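Local atomic coordinates of transcriptional regulatory protein RcsB (Escherichia coli, PDB entry 5I4C), a protein that acts as the DNA-binding response regulator of the Rcs phosphorelay, controlling transcription of genes for capsule synthesis, biofilm formation, cell division and outer membrane proteins. Residues N2-L16 / L23-E36. Numbering follows the deposited sequence.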
loop_
_atom_site.group_PDB
_atom_site.type_symbol
_atom_site.label_atom_id
_atom_site.label_comp_id
_atom_site.label_asym_id
_atom_site.label_seq_id
_atom_site.Cartn_x
_atom_site.Cartn_y
_atom_site.Cartn_z
ATOM N N ASN A 2 5.436 -15.724 24.023
ATOM C CA ASN A 2 6.219 -15.597 22.763
ATOM C C ASN A 2 5.312 -15.340 21.520
ATOM O O ASN A 2 5.530 -14.389 20.779
ATOM C CB ASN A 2 7.027 -16.868 22.569
ATOM C CG ASN A 2 8.104 -16.735 21.523
ATOM O OD1 ASN A 2 8.329 -15.676 20.939
ATOM N ND2 ASN A 2 8.805 -17.822 21.298
ATOM N N ASN A 3 4.318 -16.196 21.294
ATOM C CA ASN A 3 3.375 -16.013 20.201
ATOM C C ASN A 3 2.492 -14.767 20.355
ATOM O O ASN A 3 1.909 -14.528 21.406
ATOM C CB ASN A 3 2.489 -17.231 20.048
ATOM C CG ASN A 3 2.157 -17.474 18.624
ATOM O OD1 ASN A 3 2.843 -18.251 17.944
ATOM N ND2 ASN A 3 1.188 -16.746 18.120
ATOM N N MET A 4 2.383 -13.984 19.294
ATOM C CA MET A 4 1.550 -12.809 19.319
ATOM C C MET A 4 0.514 -12.843 18.186
ATOM O O MET A 4 0.862 -12.924 17.008
ATOM C CB MET A 4 2.442 -11.597 19.237
ATOM C CG MET A 4 1.726 -10.270 19.387
ATOM S SD MET A 4 2.957 -8.938 19.255
ATOM C CE MET A 4 3.754 -8.965 20.856
ATOM N N ASN A 5 -0.774 -12.741 18.552
ATOM C CA ASN A 5 -1.850 -12.723 17.580
ATOM C C ASN A 5 -2.209 -11.297 17.357
ATOM O O ASN A 5 -2.445 -10.546 18.353
ATOM C CB ASN A 5 -3.057 -13.459 18.074
ATOM C CG ASN A 5 -2.831 -14.937 18.150
ATOM O OD1 ASN A 5 -1.985 -15.496 17.435
ATOM N ND2 ASN A 5 -3.565 -15.584 19.036
ATOM N N VAL A 6 -2.235 -10.910 16.087
ATOM C CA VAL A 6 -2.490 -9.507 15.697
ATOM C C VAL A 6 -3.639 -9.422 14.721
ATOM O O VAL A 6 -3.886 -10.333 13.938
ATOM C CB VAL A 6 -1.187 -8.781 15.187
ATOM C CG1 VAL A 6 0.051 -9.067 16.078
ATOM C CG2 VAL A 6 -0.837 -9.152 13.763
ATOM N N ILE A 7 -4.385 -8.313 14.788
ATOM C CA ILE A 7 -5.416 -7.971 13.800
ATOM C C ILE A 7 -4.883 -6.761 13.071
ATOM O O ILE A 7 -4.261 -5.892 13.708
ATOM C CB ILE A 7 -6.740 -7.604 14.511
ATOM C CG1 ILE A 7 -7.309 -8.819 15.212
ATOM C CG2 ILE A 7 -7.724 -7.004 13.561
ATOM C CD1 ILE A 7 -8.585 -8.511 15.929
ATOM N N ILE A 8 -5.123 -6.683 11.782
ATOM C CA ILE A 8 -4.665 -5.549 11.024
ATOM C C ILE A 8 -5.876 -4.889 10.400
ATOM O O ILE A 8 -6.768 -5.583 9.855
ATOM C CB ILE A 8 -3.566 -5.925 10.009
ATOM C CG1 ILE A 8 -4.027 -6.922 8.963
ATOM C CG2 ILE A 8 -2.391 -6.613 10.700
ATOM C CD1 ILE A 8 -2.929 -7.264 7.917
ATOM N N ALA A 9 -5.939 -3.563 10.485
ATOM C CA ALA A 9 -7.106 -2.864 10.001
ATOM C C ALA A 9 -6.718 -1.614 9.235
ATOM O O ALA A 9 -5.946 -0.768 9.725
ATOM C CB ALA A 9 -8.040 -2.528 11.152
ATOM N N ASP A 10 -7.161 -1.567 7.981
ATOM C CA ASP A 10 -6.890 -0.427 7.083
ATOM C C ASP A 10 -7.856 -0.506 5.943
ATOM O O ASP A 10 -8.158 -1.610 5.482
ATOM C CB ASP A 10 -5.484 -0.462 6.529
ATOM C CG ASP A 10 -5.060 0.916 5.918
ATOM O OD1 ASP A 10 -4.535 1.765 6.614
ATOM O OD2 ASP A 10 -5.244 1.173 4.755
ATOM N N ASP A 11 -8.299 0.621 5.440
ATOM C CA ASP A 11 -9.273 0.517 4.327
ATOM C C ASP A 11 -8.600 0.398 2.961
ATOM O O ASP A 11 -9.277 0.527 1.976
ATOM C CB ASP A 11 -10.341 1.620 4.382
ATOM C CG ASP A 11 -9.769 2.995 4.219
ATOM O OD1 ASP A 11 -8.600 3.186 4.650
ATOM O OD2 ASP A 11 -10.508 3.871 3.693
ATOM N N HIS A 12 -7.275 0.169 2.909
ATOM C CA HIS A 12 -6.579 -0.001 1.644
ATOM C C HIS A 12 -6.076 -1.432 1.548
ATOM O O HIS A 12 -5.215 -1.808 2.334
ATOM C CB HIS A 12 -5.419 0.985 1.550
ATOM C CG HIS A 12 -5.835 2.355 1.158
ATOM N ND1 HIS A 12 -5.837 3.400 2.045
ATOM C CD2 HIS A 12 -6.342 2.833 0.014
ATOM C CE1 HIS A 12 -6.253 4.488 1.432
ATOM N NE2 HIS A 12 -6.588 4.160 0.200
ATOM N N PRO A 13 -6.628 -2.242 0.622
ATOM C CA PRO A 13 -6.244 -3.640 0.556
ATOM C C PRO A 13 -4.742 -3.805 0.353
ATOM O O PRO A 13 -4.162 -4.679 0.934
ATOM C CB PRO A 13 -7.037 -4.168 -0.631
ATOM C CG PRO A 13 -8.260 -3.358 -0.583
ATOM C CD PRO A 13 -7.833 -1.984 -0.164
ATOM N N ILE A 14 -4.088 -2.940 -0.430
ATOM C CA ILE A 14 -2.638 -3.104 -0.591
ATOM C C ILE A 14 -1.837 -2.870 0.688
ATOM O O ILE A 14 -0.749 -3.375 0.779
ATOM C CB ILE A 14 -2.062 -2.273 -1.789
ATOM C CG1 ILE A 14 -0.834 -2.991 -2.406
ATOM C CG2 ILE A 14 -1.778 -0.892 -1.366
ATOM C CD1 ILE A 14 -0.597 -2.583 -3.825
ATOM N N VAL A 15 -2.323 -2.044 1.605
ATOM C CA VAL A 15 -1.673 -1.881 2.894
ATOM C C VAL A 15 -1.729 -3.190 3.678
ATOM O O VAL A 15 -0.707 -3.663 4.244
ATOM C CB VAL A 15 -2.288 -0.698 3.702
ATOM C CG1 VAL A 15 -1.706 -0.620 5.101
ATOM C CG2 VAL A 15 -2.100 0.644 2.991
ATOM N N LEU A 16 -2.905 -3.792 3.690
ATOM C CA LEU A 16 -3.074 -5.076 4.368
ATOM C C LEU A 16 -2.186 -6.180 3.755
ATOM O O LEU A 16 -1.583 -6.952 4.486
ATOM C CB LEU A 16 -4.524 -5.471 4.394
ATOM C CG LEU A 16 -5.455 -4.505 5.145
ATOM C CD1 LEU A 16 -6.890 -4.980 4.966
ATOM C CD2 LEU A 16 -5.059 -4.351 6.582
ATOM N N LEU A 23 4.702 -9.685 7.980
ATOM C CA LEU A 23 4.493 -10.446 9.189
ATOM C C LEU A 23 4.599 -11.967 8.986
ATOM O O LEU A 23 4.959 -12.722 9.916
ATOM C CB LEU A 23 3.138 -10.073 9.795
ATOM C CG LEU A 23 3.070 -8.589 10.243
ATOM C CD1 LEU A 23 1.761 -8.312 10.980
ATOM C CD2 LEU A 23 4.219 -8.295 11.143
ATOM N N GLU A 24 4.336 -12.402 7.761
ATOM C CA GLU A 24 4.553 -13.824 7.408
ATOM C C GLU A 24 6.009 -14.202 7.511
ATOM O O GLU A 24 6.285 -15.375 7.573
ATOM C CB GLU A 24 3.996 -14.189 5.998
ATOM C CG GLU A 24 2.478 -14.422 6.080
ATOM C CD GLU A 24 1.728 -14.503 4.740
ATOM O OE1 GLU A 24 2.382 -14.464 3.666
ATOM O OE2 GLU A 24 0.450 -14.629 4.773
ATOM N N GLN A 25 6.931 -13.250 7.477
ATOM C CA GLN A 25 8.334 -13.551 7.764
ATOM C C GLN A 25 8.670 -13.727 9.273
ATOM O O GLN A 25 9.723 -14.206 9.599
ATOM C CB GLN A 25 9.216 -12.485 7.109
ATOM C CG GLN A 25 9.066 -12.380 5.600
ATOM C CD GLN A 25 9.442 -13.694 4.893
ATOM O OE1 GLN A 25 10.626 -14.047 4.737
ATOM N NE2 GLN A 25 8.420 -14.447 4.498
ATOM N N ILE A 26 7.749 -13.429 10.185
ATOM C CA ILE A 26 8.001 -13.456 11.618
ATOM C C ILE A 26 7.261 -14.598 12.237
ATOM O O ILE A 26 6.034 -14.594 12.333
ATOM C CB ILE A 26 7.526 -12.172 12.246
ATOM C CG1 ILE A 26 8.275 -11.039 11.544
ATOM C CG2 ILE A 26 7.738 -12.202 13.764
ATOM C CD1 ILE A 26 7.689 -9.727 11.934
ATOM N N GLU A 27 8.044 -15.603 12.613
ATOM C CA GLU A 27 7.560 -16.885 13.110
ATOM C C GLU A 27 6.580 -16.666 14.260
ATOM O O GLU A 27 5.566 -17.299 14.294
ATOM C CB GLU A 27 8.740 -17.841 13.548
ATOM C CG GLU A 27 9.930 -17.112 14.240
ATOM C CD GLU A 27 10.692 -17.867 15.360
ATOM O OE1 GLU A 27 11.051 -17.188 16.375
ATOM O OE2 GLU A 27 10.979 -19.097 15.229
ATOM N N TRP A 28 6.839 -15.732 15.151
ATOM C CA TRP A 28 6.078 -15.669 16.385
ATOM C C TRP A 28 4.850 -14.752 16.287
ATOM O O TRP A 28 4.130 -14.616 17.254
ATOM C CB TRP A 28 6.964 -15.290 17.581
ATOM C CG TRP A 28 7.848 -14.166 17.294
ATOM C CD1 TRP A 28 9.074 -14.234 16.733
ATOM C CD2 TRP A 28 7.588 -12.797 17.542
ATOM N NE1 TRP A 28 9.594 -12.982 16.592
ATOM C CE2 TRP A 28 8.699 -12.077 17.088
ATOM C CE3 TRP A 28 6.534 -12.114 18.126
ATOM C CZ2 TRP A 28 8.793 -10.702 17.184
ATOM C CZ3 TRP A 28 6.617 -10.730 18.216
ATOM C CH2 TRP A 28 7.734 -10.035 17.739
ATOM N N VAL A 29 4.625 -14.163 15.129
ATOM C CA VAL A 29 3.470 -13.275 14.879
ATOM C C VAL A 29 2.504 -13.992 13.979
ATOM O O VAL A 29 2.901 -14.454 12.937
ATOM C CB VAL A 29 3.905 -11.932 14.229
ATOM C CG1 VAL A 29 2.706 -11.132 13.788
ATOM C CG2 VAL A 29 4.702 -11.104 15.209
ATOM N N ASN A 30 1.229 -14.029 14.380
ATOM C CA ASN A 30 0.151 -14.601 13.595
ATOM C C ASN A 30 -0.903 -13.546 13.414
ATOM O O ASN A 30 -1.383 -12.953 14.393
ATOM C CB ASN A 30 -0.470 -15.824 14.280
ATOM C CG ASN A 30 0.536 -16.914 14.464
ATOM O OD1 ASN A 30 0.946 -17.202 15.576
ATOM N ND2 ASN A 30 1.030 -17.451 13.365
ATOM N N VAL A 31 -1.251 -13.325 12.162
ATOM C CA VAL A 31 -2.367 -12.494 11.774
ATOM C C VAL A 31 -3.628 -13.312 11.874
ATOM O O VAL A 31 -3.799 -14.260 11.119
ATOM C CB VAL A 31 -2.195 -11.955 10.345
ATOM C CG1 VAL A 31 -3.391 -11.129 9.953
ATOM C CG2 VAL A 31 -0.930 -11.157 10.271
ATOM N N VAL A 32 -4.489 -12.936 12.813
ATOM C CA VAL A 32 -5.742 -13.598 13.095
ATOM C C VAL A 32 -6.937 -12.833 12.471
ATOM O O VAL A 32 -8.067 -13.338 12.470
ATOM C CB VAL A 32 -5.955 -13.883 14.608
ATOM C CG1 VAL A 32 -4.808 -14.712 15.134
ATOM C CG2 VAL A 32 -6.056 -12.631 15.474
ATOM N N GLY A 33 -6.724 -11.645 11.920
ATOM C CA GLY A 33 -7.824 -10.959 11.232
ATOM C C GLY A 33 -7.376 -9.749 10.492
ATOM O O GLY A 33 -6.378 -9.118 10.886
ATOM N N GLU A 34 -8.102 -9.443 9.419
ATOM C CA GLU A 34 -7.921 -8.222 8.682
ATOM C C GLU A 34 -9.285 -7.571 8.467
ATOM O O GLU A 34 -10.188 -8.263 7.990
ATOM C CB GLU A 34 -7.380 -8.517 7.292
ATOM C CG GLU A 34 -6.153 -9.366 7.355
ATOM C CD GLU A 34 -5.495 -9.478 5.982
ATOM O OE1 GLU A 34 -6.146 -9.114 4.972
ATOM O OE2 GLU A 34 -4.362 -9.963 5.902
ATOM N N PHE A 35 -9.380 -6.266 8.686
ATOM C CA PHE A 35 -10.586 -5.505 8.472
ATOM C C PHE A 35 -10.353 -4.210 7.720
ATOM O O PHE A 35 -9.238 -3.678 7.722
ATOM C CB PHE A 35 -11.142 -5.192 9.880
ATOM C CG PHE A 35 -11.443 -6.423 10.641
ATOM C CD1 PHE A 35 -12.636 -7.072 10.418
ATOM C CD2 PHE A 35 -10.526 -6.967 11.538
ATOM C CE1 PHE A 35 -12.916 -8.238 11.087
ATOM C CE2 PHE A 35 -10.787 -8.173 12.187
ATOM C CZ PHE A 35 -12.011 -8.788 11.972
ATOM N N GLU A 36 -11.398 -3.715 7.080
ATOM C CA GLU A 36 -11.404 -2.462 6.360
ATOM C C GLU A 36 -12.414 -1.451 6.832
ATOM O O GLU A 36 -12.637 -0.432 6.166
ATOM C CB GLU A 36 -11.647 -2.783 4.872
ATOM C CG GLU A 36 -10.649 -3.833 4.417
ATOM C CD GLU A 36 -10.657 -4.120 2.925
ATOM O OE1 GLU A 36 -10.146 -5.239 2.588
ATOM O OE2 GLU A 36 -11.095 -3.224 2.115
HETATM O O HOH W 1 -11.529 -0.855 1.324
#
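Ile7 sets its CG2 methyl against the edge of the Phe35 ring, in the ring plane and 3.5 Å from CD2, an apolar contact on the sheet face that helix 38-44 covers. Farther along this face, toward the start of the strands, the amides of Asn3 and Asn30 lie nearly coplanar, 12° apart. Asn3 ND2 donates to Asn30 OD1 at 2.6 Å, within both amide planes, which helps hold both groups in this rotation. Beside them, Val32 presses CG1 across the side chain of Asn5, 3.6 Å from CG, while Asn5 ND2 bonds to the carbonyl of Asp49.

On the other face Val6 turns CG2 toward Leu23 CD1, 3.9 Å away, and also meets Val29 and Val31. Ile8 holds CG1 between its backbone N and carbonyl carbon (chi1 62°), which brings CG1 to 3.6 Å from Glu34 CG; the Glu34 carboxylate reaches on to a salt bridge with Arg20. One face of the Trp28 ring lies against the CG2 methyls of Ile26 and Val29, offset toward its rim, and Met4 SD approaches its edge, 4.2 Å from CZ3.

The backbones run parallel. Val6 O accepts from Val32 N at 2.9 Å, yet Ile8 N bonds to Gly33 O, also at 2.9 Å, so strand 29-35 carries one extra residue here: a beta bulge. At the far end Asp10 N bonds to Phe35 O, while the Asp10 carboxylate forms a salt bridge with Lys109, near Asp56, the predicted phosphorylation site. Strand 4-9, helix 13-23 and edge strand 29-35 thus form the opening beta-alpha-beta unit of a CheY-like receiver domain, with strand order 2-1-3-4-5.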